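PDB 5CAG: putative fimbrium anchoring subunit Fim4B from Bacteroides ovatus, which probably serves as an anchoring subunit of a fimbrium at the outer membrane, as a predicted lipoprotein of the FimB/Mfa2 family. Local coordinates for residues 70-83 with 87-99. Residues are numbered along the deposited sequence; the frame is centred on the assembly and turned at random.
Sequences SVVVYNYNTESIRI and ESYETIEAYTGNC. With SO4 (sulfate ion), chain I; SO4 (sulfate ion), chain H.
Arg-82 and Tyr-95 form the antiparallel hydrogen-bonded pair of a beta hairpin: Arg-82 N gives to Tyr-95 O at 2.7 Å, nearly straight at 169°, and Tyr-95 N returns to Arg-82 O at 2.8 Å. On the same face of the hairpin the Tyr-95 ring lies under the arginine's aliphatic root. With CG between backbone N and carbonyl carbon (chi1 67°), the ring reaches across to strand 81-84, and Arg-82 CB sits over its face as a CH-pi contact. The extended arginine chain carries its guanidinium, turned 74° to that ring, past Gly-97, whose CA lies over one guanidinium face; at its edge NH1 and NH2 hydrogen-bond one sulfate ion (chain H), and NH2 bonds a second (chain I) only weakly; both are probably from the crystallisation liquor. On the other face Ala-94 CB is flanked by Ile-81 CG2 and Ile-83 CD1, and Ile-83 CG2 continues the apolar row to Ile-92 CG1. Ile-92 CD1 reaches Tyr-74 CE2 at 3.8 Å. Nearer the start of strand 67-75, Ser-70 CB stands over the Tyr-89 ring; Tyr-89 OH is hydrogen-bonded to Asp-123 OD1. The hairpin meets strand 67-75, which runs between strands 36-43 and 118-127, through Ile-83, Tyr-89 and Ile-92; strand 172-174 pairs with 93-96.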
# COMPACT_ATOMS: atom_id res chain seq x y z
N SER A 70 9.66 18.86 5.79
CA SER A 70 9.58 17.45 5.47
C SER A 70 8.47 17.40 4.43
O SER A 70 7.50 18.14 4.58
CB SER A 70 9.28 16.63 6.72
OG SER A 70 10.40 16.61 7.60
N VAL A 71 8.62 16.66 3.32
CA VAL A 71 7.57 16.71 2.29
C VAL A 71 6.97 15.33 2.02
O VAL A 71 7.68 14.32 2.11
CB VAL A 71 8.12 17.35 0.97
CG1 VAL A 71 7.02 17.53 -0.07
CG2 VAL A 71 8.82 18.67 1.24
N VAL A 72 5.67 15.30 1.65
CA VAL A 72 4.98 14.07 1.23
C VAL A 72 4.17 14.38 -0.04
O VAL A 72 3.56 15.45 -0.14
CB VAL A 72 4.10 13.34 2.28
CG1 VAL A 72 4.91 12.79 3.43
CG2 VAL A 72 2.95 14.20 2.77
N VAL A 73 4.18 13.45 -1.00
CA VAL A 73 3.39 13.57 -2.22
C VAL A 73 2.79 12.22 -2.48
O VAL A 73 3.53 11.23 -2.63
CB VAL A 73 4.16 14.06 -3.47
CG1 VAL A 73 3.18 14.35 -4.60
CG2 VAL A 73 5.01 15.27 -3.17
N TYR A 74 1.46 12.14 -2.51
CA TYR A 74 0.81 10.87 -2.79
C TYR A 74 -0.43 11.12 -3.65
O TYR A 74 -0.91 12.25 -3.71
CB TYR A 74 0.49 10.14 -1.47
CG TYR A 74 -0.56 10.83 -0.62
CD1 TYR A 74 -1.91 10.57 -0.80
CD2 TYR A 74 -0.19 11.72 0.39
CE1 TYR A 74 -2.88 11.20 -0.02
CE2 TYR A 74 -1.16 12.37 1.17
CZ TYR A 74 -2.50 12.11 0.96
OH TYR A 74 -3.48 12.71 1.71
N ASN A 75 -0.93 10.08 -4.34
CA ASN A 75 -2.12 10.20 -5.16
C ASN A 75 -3.36 10.12 -4.25
O ASN A 75 -3.49 9.21 -3.41
CB ASN A 75 -2.14 9.16 -6.26
CG ASN A 75 -2.04 7.73 -5.79
OD1 ASN A 75 -1.08 7.33 -5.11
ND2 ASN A 75 -3.02 6.94 -6.19
N TYR A 76 -4.27 11.08 -4.41
CA TYR A 76 -5.40 11.16 -3.50
C TYR A 76 -6.52 10.21 -3.82
O TYR A 76 -7.03 9.62 -2.87
CB TYR A 76 -5.97 12.59 -3.35
CG TYR A 76 -6.31 13.35 -4.61
CD1 TYR A 76 -7.52 13.16 -5.26
CD2 TYR A 76 -5.48 14.37 -5.07
CE1 TYR A 76 -7.86 13.88 -6.40
CE2 TYR A 76 -5.83 15.14 -6.18
CZ TYR A 76 -7.02 14.88 -6.85
OH TYR A 76 -7.38 15.62 -7.96
N ASN A 77 -6.92 10.07 -5.09
CA ASN A 77 -8.12 9.26 -5.38
C ASN A 77 -7.83 7.79 -5.47
O ASN A 77 -7.34 7.33 -6.51
CB ASN A 77 -8.81 9.74 -6.66
CG ASN A 77 -10.31 9.69 -6.59
OD1 ASN A 77 -10.94 10.03 -5.58
ND2 ASN A 77 -10.92 9.32 -7.72
N THR A 78 -8.14 7.05 -4.37
CA THR A 78 -7.96 5.60 -4.23
C THR A 78 -9.19 4.98 -3.64
O THR A 78 -9.84 5.60 -2.79
CB THR A 78 -6.71 5.18 -3.41
OG1 THR A 78 -6.52 5.96 -2.24
CG2 THR A 78 -5.47 5.21 -4.21
N GLU A 79 -9.48 3.74 -4.06
CA GLU A 79 -10.62 2.95 -3.61
C GLU A 79 -10.45 2.41 -2.20
O GLU A 79 -11.08 2.89 -1.26
CB GLU A 79 -10.85 1.77 -4.59
CG GLU A 79 -11.39 2.19 -5.95
CD GLU A 79 -12.69 2.97 -5.87
OE1 GLU A 79 -13.70 2.38 -5.43
OE2 GLU A 79 -12.67 4.19 -6.16
N SER A 80 -9.62 1.37 -2.08
CA SER A 80 -9.36 0.62 -0.87
C SER A 80 -8.58 1.42 0.16
O SER A 80 -8.87 1.31 1.36
CB SER A 80 -8.57 -0.65 -1.21
OG SER A 80 -9.12 -1.40 -2.28
N ILE A 81 -7.58 2.19 -0.32
CA ILE A 81 -6.65 2.94 0.52
C ILE A 81 -7.29 4.17 1.08
O ILE A 81 -7.96 4.94 0.38
CB ILE A 81 -5.31 3.30 -0.18
CG1 ILE A 81 -4.57 2.00 -0.60
CG2 ILE A 81 -4.42 4.12 0.75
CD1 ILE A 81 -3.50 2.21 -1.47
N ARG A 82 -7.09 4.31 2.39
CA ARG A 82 -7.53 5.43 3.20
C ARG A 82 -6.27 6.05 3.86
O ARG A 82 -5.24 5.38 4.00
CB ARG A 82 -8.58 4.98 4.23
CG ARG A 82 -9.87 4.41 3.64
CD ARG A 82 -10.84 3.98 4.74
NE ARG A 82 -11.85 3.02 4.25
CZ ARG A 82 -12.73 2.40 5.04
NH1 ARG A 82 -12.74 2.62 6.35
NH2 ARG A 82 -13.60 1.54 4.52
N ILE A 83 -6.33 7.35 4.20
CA ILE A 83 -5.23 8.07 4.83
C ILE A 83 -5.67 8.50 6.22
O ILE A 83 -6.80 8.98 6.41
CB ILE A 83 -4.78 9.30 3.96
CG1 ILE A 83 -4.23 8.88 2.58
CG2 ILE A 83 -3.81 10.25 4.69
CD1 ILE A 83 -3.05 7.96 2.59
N GLU A 87 -1.76 14.91 10.14
CA GLU A 87 -1.39 16.07 10.97
C GLU A 87 0.16 16.18 11.14
O GLU A 87 0.67 17.30 11.28
CB GLU A 87 -2.10 16.03 12.34
CG GLU A 87 -1.86 14.77 13.18
CD GLU A 87 -2.82 13.59 13.04
OE1 GLU A 87 -3.84 13.71 12.32
OE2 GLU A 87 -2.56 12.56 13.71
N SER A 88 0.89 15.05 11.09
CA SER A 88 2.34 15.03 11.24
C SER A 88 3.01 14.13 10.20
O SER A 88 2.48 13.06 9.90
CB SER A 88 2.72 14.55 12.64
OG SER A 88 4.07 14.11 12.69
N TYR A 89 4.20 14.52 9.73
CA TYR A 89 5.01 13.73 8.80
C TYR A 89 5.22 12.33 9.38
O TYR A 89 4.89 11.34 8.73
CB TYR A 89 6.35 14.46 8.54
CG TYR A 89 7.30 13.81 7.54
CD1 TYR A 89 7.05 13.88 6.17
CD2 TYR A 89 8.51 13.25 7.96
CE1 TYR A 89 7.95 13.34 5.24
CE2 TYR A 89 9.41 12.71 7.04
CZ TYR A 89 9.13 12.76 5.69
OH TYR A 89 10.01 12.20 4.78
N GLU A 90 5.63 12.26 10.67
CA GLU A 90 5.90 11.02 11.41
C GLU A 90 4.66 10.12 11.62
O GLU A 90 4.85 8.95 11.96
CB GLU A 90 6.57 11.32 12.77
CG GLU A 90 8.01 11.83 12.66
CD GLU A 90 9.12 10.83 12.33
OE1 GLU A 90 9.31 9.87 13.12
OE2 GLU A 90 9.85 11.04 11.33
N THR A 91 3.43 10.62 11.37
CA THR A 91 2.22 9.80 11.58
C THR A 91 1.37 9.51 10.33
O THR A 91 0.53 8.60 10.40
CB THR A 91 1.30 10.43 12.64
OG1 THR A 91 0.96 11.76 12.25
CG2 THR A 91 1.91 10.43 14.01
N ILE A 92 1.55 10.27 9.22
CA ILE A 92 0.73 10.10 8.00
C ILE A 92 0.95 8.67 7.46
O ILE A 92 2.07 8.27 7.11
CB ILE A 92 0.92 11.24 6.96
CG1 ILE A 92 -0.06 11.11 5.78
CG2 ILE A 92 2.37 11.41 6.50
CD1 ILE A 92 -0.21 12.34 4.90
N GLU A 93 -0.13 7.87 7.55
CA GLU A 93 -0.20 6.44 7.26
C GLU A 93 -1.30 6.15 6.25
O GLU A 93 -2.37 6.76 6.31
CB GLU A 93 -0.48 5.70 8.60
CG GLU A 93 -0.56 4.17 8.62
CD GLU A 93 -0.99 3.56 9.96
OE1 GLU A 93 -1.63 4.26 10.78
OE2 GLU A 93 -0.64 2.37 10.21
N ALA A 94 -1.04 5.23 5.34
CA ALA A 94 -2.00 4.74 4.35
C ALA A 94 -2.46 3.37 4.81
O ALA A 94 -1.62 2.55 5.22
CB ALA A 94 -1.36 4.66 2.97
N TYR A 95 -3.77 3.14 4.83
CA TYR A 95 -4.30 1.87 5.35
C TYR A 95 -5.51 1.44 4.54
O TYR A 95 -6.01 2.21 3.73
CB TYR A 95 -4.66 2.03 6.84
CG TYR A 95 -5.83 2.97 7.11
CD1 TYR A 95 -5.67 4.35 7.05
CD2 TYR A 95 -7.08 2.48 7.46
CE1 TYR A 95 -6.73 5.21 7.28
CE2 TYR A 95 -8.15 3.33 7.70
CZ TYR A 95 -7.98 4.70 7.62
OH TYR A 95 -9.05 5.54 7.83
N THR A 96 -6.01 0.21 4.79
CA THR A 96 -7.23 -0.26 4.13
C THR A 96 -8.31 -0.55 5.14
O THR A 96 -8.02 -0.80 6.32
CB THR A 96 -6.95 -1.49 3.32
OG1 THR A 96 -6.15 -2.39 4.11
CG2 THR A 96 -6.35 -1.16 1.98
N GLY A 97 -9.56 -0.54 4.70
CA GLY A 97 -10.67 -0.84 5.60
C GLY A 97 -10.81 -2.31 5.91
O GLY A 97 -10.25 -3.15 5.19
N ASN A 98 -11.55 -2.65 6.99
CA ASN A 98 -11.83 -4.05 7.30
C ASN A 98 -12.94 -4.54 6.35
O ASN A 98 -13.81 -3.73 6.00
CB ASN A 98 -12.21 -4.23 8.73
CG ASN A 98 -11.03 -4.37 9.63
OD1 ASN A 98 -10.61 -3.43 10.30
ND2 ASN A 98 -10.47 -5.58 9.68
N CYS A 99 -12.88 -5.80 5.88
CA CYS A 99 -13.85 -6.37 4.92
C CYS A 99 -15.22 -6.43 5.53
O CYS A 99 -15.50 -7.24 6.42
CB CYS A 99 -13.42 -7.75 4.41
SG CYS A 99 -11.73 -7.80 3.79
S SO4 I . -13.77 0.49 1.26
O1 SO4 I . -12.40 0.39 1.78
O2 SO4 I . -14.05 1.90 0.98
O3 SO4 I . -13.88 -0.27 0.01
O4 SO4 I . -14.73 -0.03 2.26
S SO4 H . -15.82 0.98 7.42
O1 SO4 H . -15.48 2.40 7.59
O2 SO4 H . -17.03 0.87 6.59
O3 SO4 H . -14.71 0.26 6.77
O4 SO4 H . -16.05 0.40 8.74